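Local structure of autolysin E (Staphylococcus aureus, 4PI8) at residues F11-Q25 against E35-I47. The protein probably cleaves the glycan strands of bacterial peptidoglycan as a glycosidase, and binds the disaccharide NAG-NAM in its pocket. The protein carries 1 engineered substitution. Residues are numbered along the deposited sequence; the frame is centred on the assembly and turned at random. Where two conformers were deposited one is given.
Sequences FDEAVSMQQGKGIVQ and EANNNEIAKAMTI
Glu35, its chain bent at chi2, folds its carboxylate back over the backbone of Gln25, and Gln25 N donates a hydrogen bond to Glu35 OE2 (3.0 Å) from above the carboxylate plane. Next along, Ala36 N gives a nearly straight bond of 2.8 Å to Gln25 O; the residue before Gln25, Val24, lines the glycan pocket near the bound N-acetylmuramic acid. Asn37 and Glu40 form a capping box at the start of helix 38-45. The amide of Asn38 stacks on that of Gln19, planes 16° apart, while Gln19 NE2 reaches Asn38 O at 3.0 Å from above its carbonyl plane; Ala42 N approaches the same oxygen from the opposite face. The fold here is helix–β-hairpin–helix: helices 11-18 and 38-45, joined by the hairpin of strands 26-29 and 32-35, pack with their N-to-C directions 134° apart. Ile41 lays CD1 against Gln25 CG (3.7 Å) and CG2 against Gln18 CB. Gln25 NE2 hydrogen-bonds to both Gln18 O and Gln18 OE1, Gln25 OE1 bonds to Arg183, and Gln18 NE2 bonds to Gln193. Ala42 CB packs on Val15 CG1. Met45 is the knob in a hole of Phe11, Ala14, Val15 and Gln18: its SD lies 3.5 Å from Gln18 CG, and Trp184 also touches it. Phe11, CG anti to N (chi1 -177°), points its ring edge at Met45 O, which Tyr180 OH also bonds, and Phe11 CZ comes within 3.6 Å of Thr46 OG1, a hydroxyl bonded to Ala42 O.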
# COMPACT_ATOMS: atom_id res chain seq x y z
N PHE A 11 17.84 11.60 -11.01
CA PHE A 11 17.93 10.70 -9.86
C PHE A 11 18.67 11.30 -8.71
O PHE A 11 18.25 11.26 -7.57
CB PHE A 11 18.59 9.36 -10.31
CG PHE A 11 18.66 8.32 -9.24
CD1 PHE A 11 17.48 7.74 -8.77
CD2 PHE A 11 19.84 7.97 -8.62
CE1 PHE A 11 17.50 6.78 -7.76
CE2 PHE A 11 19.85 7.02 -7.63
CZ PHE A 11 18.69 6.43 -7.20
N ASP A 12 19.82 11.95 -9.00
CA ASP A 12 20.59 12.52 -7.91
C ASP A 12 19.85 13.62 -7.13
O ASP A 12 19.97 13.72 -5.92
CB ASP A 12 21.96 13.07 -8.41
CG ASP A 12 22.93 11.95 -8.79
OD1 ASP A 12 22.73 10.79 -8.40
OD2 ASP A 12 23.91 12.25 -9.52
N GLU A 13 19.07 14.41 -7.88
CA GLU A 13 18.25 15.47 -7.25
C GLU A 13 17.19 14.81 -6.33
O GLU A 13 17.03 15.21 -5.19
CB GLU A 13 17.57 16.31 -8.32
CG GLU A 13 18.45 17.40 -9.00
CD GLU A 13 17.91 17.90 -10.32
OE1 GLU A 13 16.91 17.42 -10.92
OE2 GLU A 13 18.60 18.82 -10.86
N ALA A 14 16.56 13.76 -6.86
CA ALA A 14 15.56 13.05 -6.06
C ALA A 14 16.12 12.41 -4.79
O ALA A 14 15.56 12.48 -3.71
CB ALA A 14 14.86 12.01 -6.92
N VAL A 15 17.31 11.81 -4.91
CA VAL A 15 17.96 11.22 -3.76
C VAL A 15 18.19 12.27 -2.67
O VAL A 15 17.92 12.05 -1.50
CB VAL A 15 19.29 10.54 -4.13
CG1 VAL A 15 20.07 10.19 -2.87
CG2 VAL A 15 19.05 9.35 -5.02
N SER A 16 18.71 13.44 -3.07
CA SER A 16 18.98 14.50 -2.09
C SER A 16 17.71 14.91 -1.35
O SER A 16 17.70 15.19 -0.17
CB SER A 16 19.58 15.72 -2.77
OG SER A 16 20.88 15.43 -3.25
N MET A 17 16.61 14.99 -2.11
CA MET A 17 15.31 15.33 -1.52
C MET A 17 14.85 14.25 -0.51
O MET A 17 14.42 14.58 0.53
CB MET A 17 14.30 15.57 -2.64
CG MET A 17 14.61 16.81 -3.46
SD MET A 17 13.75 17.00 -5.01
CE MET A 17 12.19 17.53 -4.45
N GLN A 18 14.99 12.96 -0.90
CA GLN A 18 14.57 11.85 -0.02
C GLN A 18 15.40 11.80 1.28
O GLN A 18 14.93 11.36 2.29
CB GLN A 18 14.74 10.53 -0.73
CG GLN A 18 13.84 10.29 -1.92
CD GLN A 18 12.35 10.21 -1.64
OE1 GLN A 18 11.93 10.12 -0.49
NE2 GLN A 18 11.59 10.18 -2.71
N GLN A 19 16.64 12.31 1.17
CA GLN A 19 17.55 12.39 2.30
C GLN A 19 17.42 13.71 3.07
O GLN A 19 18.18 13.99 4.04
CB GLN A 19 18.99 12.26 1.78
CG GLN A 19 19.30 10.92 1.17
CD GLN A 19 20.64 10.86 0.43
OE1 GLN A 19 21.22 11.90 0.08
NE2 GLN A 19 21.12 9.66 0.18
N GLY A 20 16.43 14.52 2.73
CA GLY A 20 16.28 15.83 3.36
C GLY A 20 15.91 15.82 4.82
O GLY A 20 15.52 14.80 5.45
N LYS A 21 15.98 16.99 5.42
CA LYS A 21 15.83 17.11 6.87
C LYS A 21 14.50 16.63 7.40
O LYS A 21 13.44 17.06 6.97
CB LYS A 21 16.06 18.56 7.36
CG LYS A 21 15.99 18.68 8.87
CD LYS A 21 16.26 20.12 9.29
CE LYS A 21 16.22 20.25 10.78
NZ LYS A 21 17.35 19.50 11.42
N GLY A 22 14.57 15.74 8.41
CA GLY A 22 13.38 15.27 9.08
C GLY A 22 12.51 14.24 8.38
O GLY A 22 11.48 13.84 8.95
N ILE A 23 12.86 13.87 7.16
CA ILE A 23 11.99 12.95 6.36
C ILE A 23 12.21 11.54 6.94
O ILE A 23 13.36 11.09 6.98
CB ILE A 23 12.31 13.04 4.90
CG1 ILE A 23 11.93 14.44 4.36
CG2 ILE A 23 11.61 11.92 4.13
CD1 ILE A 23 12.59 14.77 3.06
N VAL A 24 11.13 10.89 7.30
CA VAL A 24 11.21 9.57 7.96
C VAL A 24 11.36 8.47 6.91
O VAL A 24 10.50 8.35 6.04
CB VAL A 24 10.01 9.32 8.85
CG1 VAL A 24 10.08 7.92 9.47
CG2 VAL A 24 9.91 10.41 9.93
N GLN A 25 12.46 7.74 6.97
CA GLN A 25 12.76 6.65 6.05
C GLN A 25 13.25 5.53 6.95
O GLN A 25 14.22 5.74 7.66
CB GLN A 25 13.84 6.97 5.04
CG GLN A 25 13.60 8.31 4.29
CD GLN A 25 12.80 8.21 3.02
OE1 GLN A 25 12.05 7.26 2.81
NE2 GLN A 25 12.89 9.20 2.16
N GLU A 35 15.71 3.96 11.75
CA GLU A 35 15.92 4.91 10.65
C GLU A 35 16.93 4.36 9.68
O GLU A 35 17.96 3.77 10.05
CB GLU A 35 16.34 6.30 11.18
CG GLU A 35 16.27 7.42 10.15
CD GLU A 35 14.83 7.89 9.74
OE1 GLU A 35 13.84 7.55 10.40
OE2 GLU A 35 14.73 8.67 8.75
N ALA A 36 16.64 4.49 8.38
CA ALA A 36 17.54 4.08 7.34
C ALA A 36 18.58 5.19 7.15
O ALA A 36 18.26 6.37 7.25
CB ALA A 36 16.77 3.89 6.05
N ASN A 37 19.79 4.79 6.80
CA ASN A 37 20.78 5.81 6.53
C ASN A 37 20.72 6.29 5.10
O ASN A 37 20.00 5.74 4.26
CB ASN A 37 22.17 5.33 6.95
CG ASN A 37 22.67 4.21 6.14
OD1 ASN A 37 22.54 4.17 4.92
ND2 ASN A 37 23.34 3.24 6.82
N ASN A 38 21.48 7.33 4.80
CA ASN A 38 21.50 7.88 3.46
C ASN A 38 21.81 6.89 2.35
O ASN A 38 21.18 6.92 1.32
CB ASN A 38 22.45 9.10 3.38
CG ASN A 38 21.81 10.37 3.93
OD1 ASN A 38 22.48 11.43 3.93
ND2 ASN A 38 20.58 10.31 4.40
N ASN A 39 22.82 6.03 2.54
CA ASN A 39 23.16 5.04 1.53
C ASN A 39 22.02 4.04 1.29
O ASN A 39 21.79 3.63 0.14
CB ASN A 39 24.45 4.28 1.94
CG ASN A 39 25.70 5.07 1.65
OD1 ASN A 39 25.68 6.04 0.89
ND2 ASN A 39 26.81 4.67 2.26
N GLU A 40 21.40 3.64 2.37
CA GLU A 40 20.27 2.69 2.33
C GLU A 40 19.11 3.27 1.57
O GLU A 40 18.50 2.61 0.74
CB GLU A 40 19.86 2.27 3.73
CG GLU A 40 20.91 1.33 4.35
CD GLU A 40 20.72 1.14 5.82
OE1 GLU A 40 20.14 1.98 6.54
OE2 GLU A 40 21.20 0.08 6.30
N ILE A 41 18.84 4.55 1.83
CA ILE A 41 17.74 5.25 1.11
C ILE A 41 18.05 5.27 -0.36
O ILE A 41 17.23 4.91 -1.23
CB ILE A 41 17.57 6.66 1.62
CG1 ILE A 41 17.04 6.68 3.02
CG2 ILE A 41 16.65 7.45 0.68
CD1 ILE A 41 17.25 8.01 3.74
N ALA A 42 19.26 5.71 -0.73
CA ALA A 42 19.64 5.77 -2.11
C ALA A 42 19.56 4.42 -2.83
O ALA A 42 19.14 4.34 -3.97
CB ALA A 42 21.05 6.38 -2.28
N LYS A 43 20.06 3.36 -2.16
CA LYS A 43 20.04 2.04 -2.75
C LYS A 43 18.59 1.56 -3.04
O LYS A 43 18.27 1.03 -4.10
CB LYS A 43 20.76 1.04 -1.80
CG LYS A 43 20.76 -0.38 -2.35
CD LYS A 43 21.40 -1.41 -1.43
CE LYS A 43 20.92 -2.79 -1.84
NZ LYS A 43 21.65 -3.88 -1.15
N ALA A 44 17.75 1.81 -2.04
CA ALA A 44 16.34 1.36 -2.05
C ALA A 44 15.54 1.99 -3.18
O ALA A 44 14.70 1.33 -3.80
CB ALA A 44 15.66 1.64 -0.73
N MET A 45 15.85 3.24 -3.52
CA MET A 45 15.13 3.95 -4.56
C MET A 45 15.73 3.76 -5.95
O MET A 45 15.17 4.18 -6.97
CB MET A 45 14.88 5.44 -4.18
CG MET A 45 16.15 6.19 -4.05
SD MET A 45 15.92 7.87 -3.44
CE MET A 45 15.29 8.63 -4.90
N THR A 46 16.88 3.06 -6.05
CA THR A 46 17.48 2.80 -7.34
C THR A 46 16.60 1.91 -8.21
O THR A 46 16.02 0.93 -7.73
CB THR A 46 18.91 2.20 -7.16
OG1 THR A 46 19.70 3.10 -6.39
CG2 THR A 46 19.56 1.99 -8.45
N ILE A 47 16.48 2.28 -9.46
CA ILE A 47 15.62 1.55 -10.37
C ILE A 47 16.40 0.35 -10.86
O ILE A 47 17.48 0.52 -11.42
CB ILE A 47 15.24 2.33 -11.65
CG1 ILE A 47 14.63 3.71 -11.38
CG2 ILE A 47 14.32 1.48 -12.50
CD1 ILE A 47 13.25 3.69 -10.77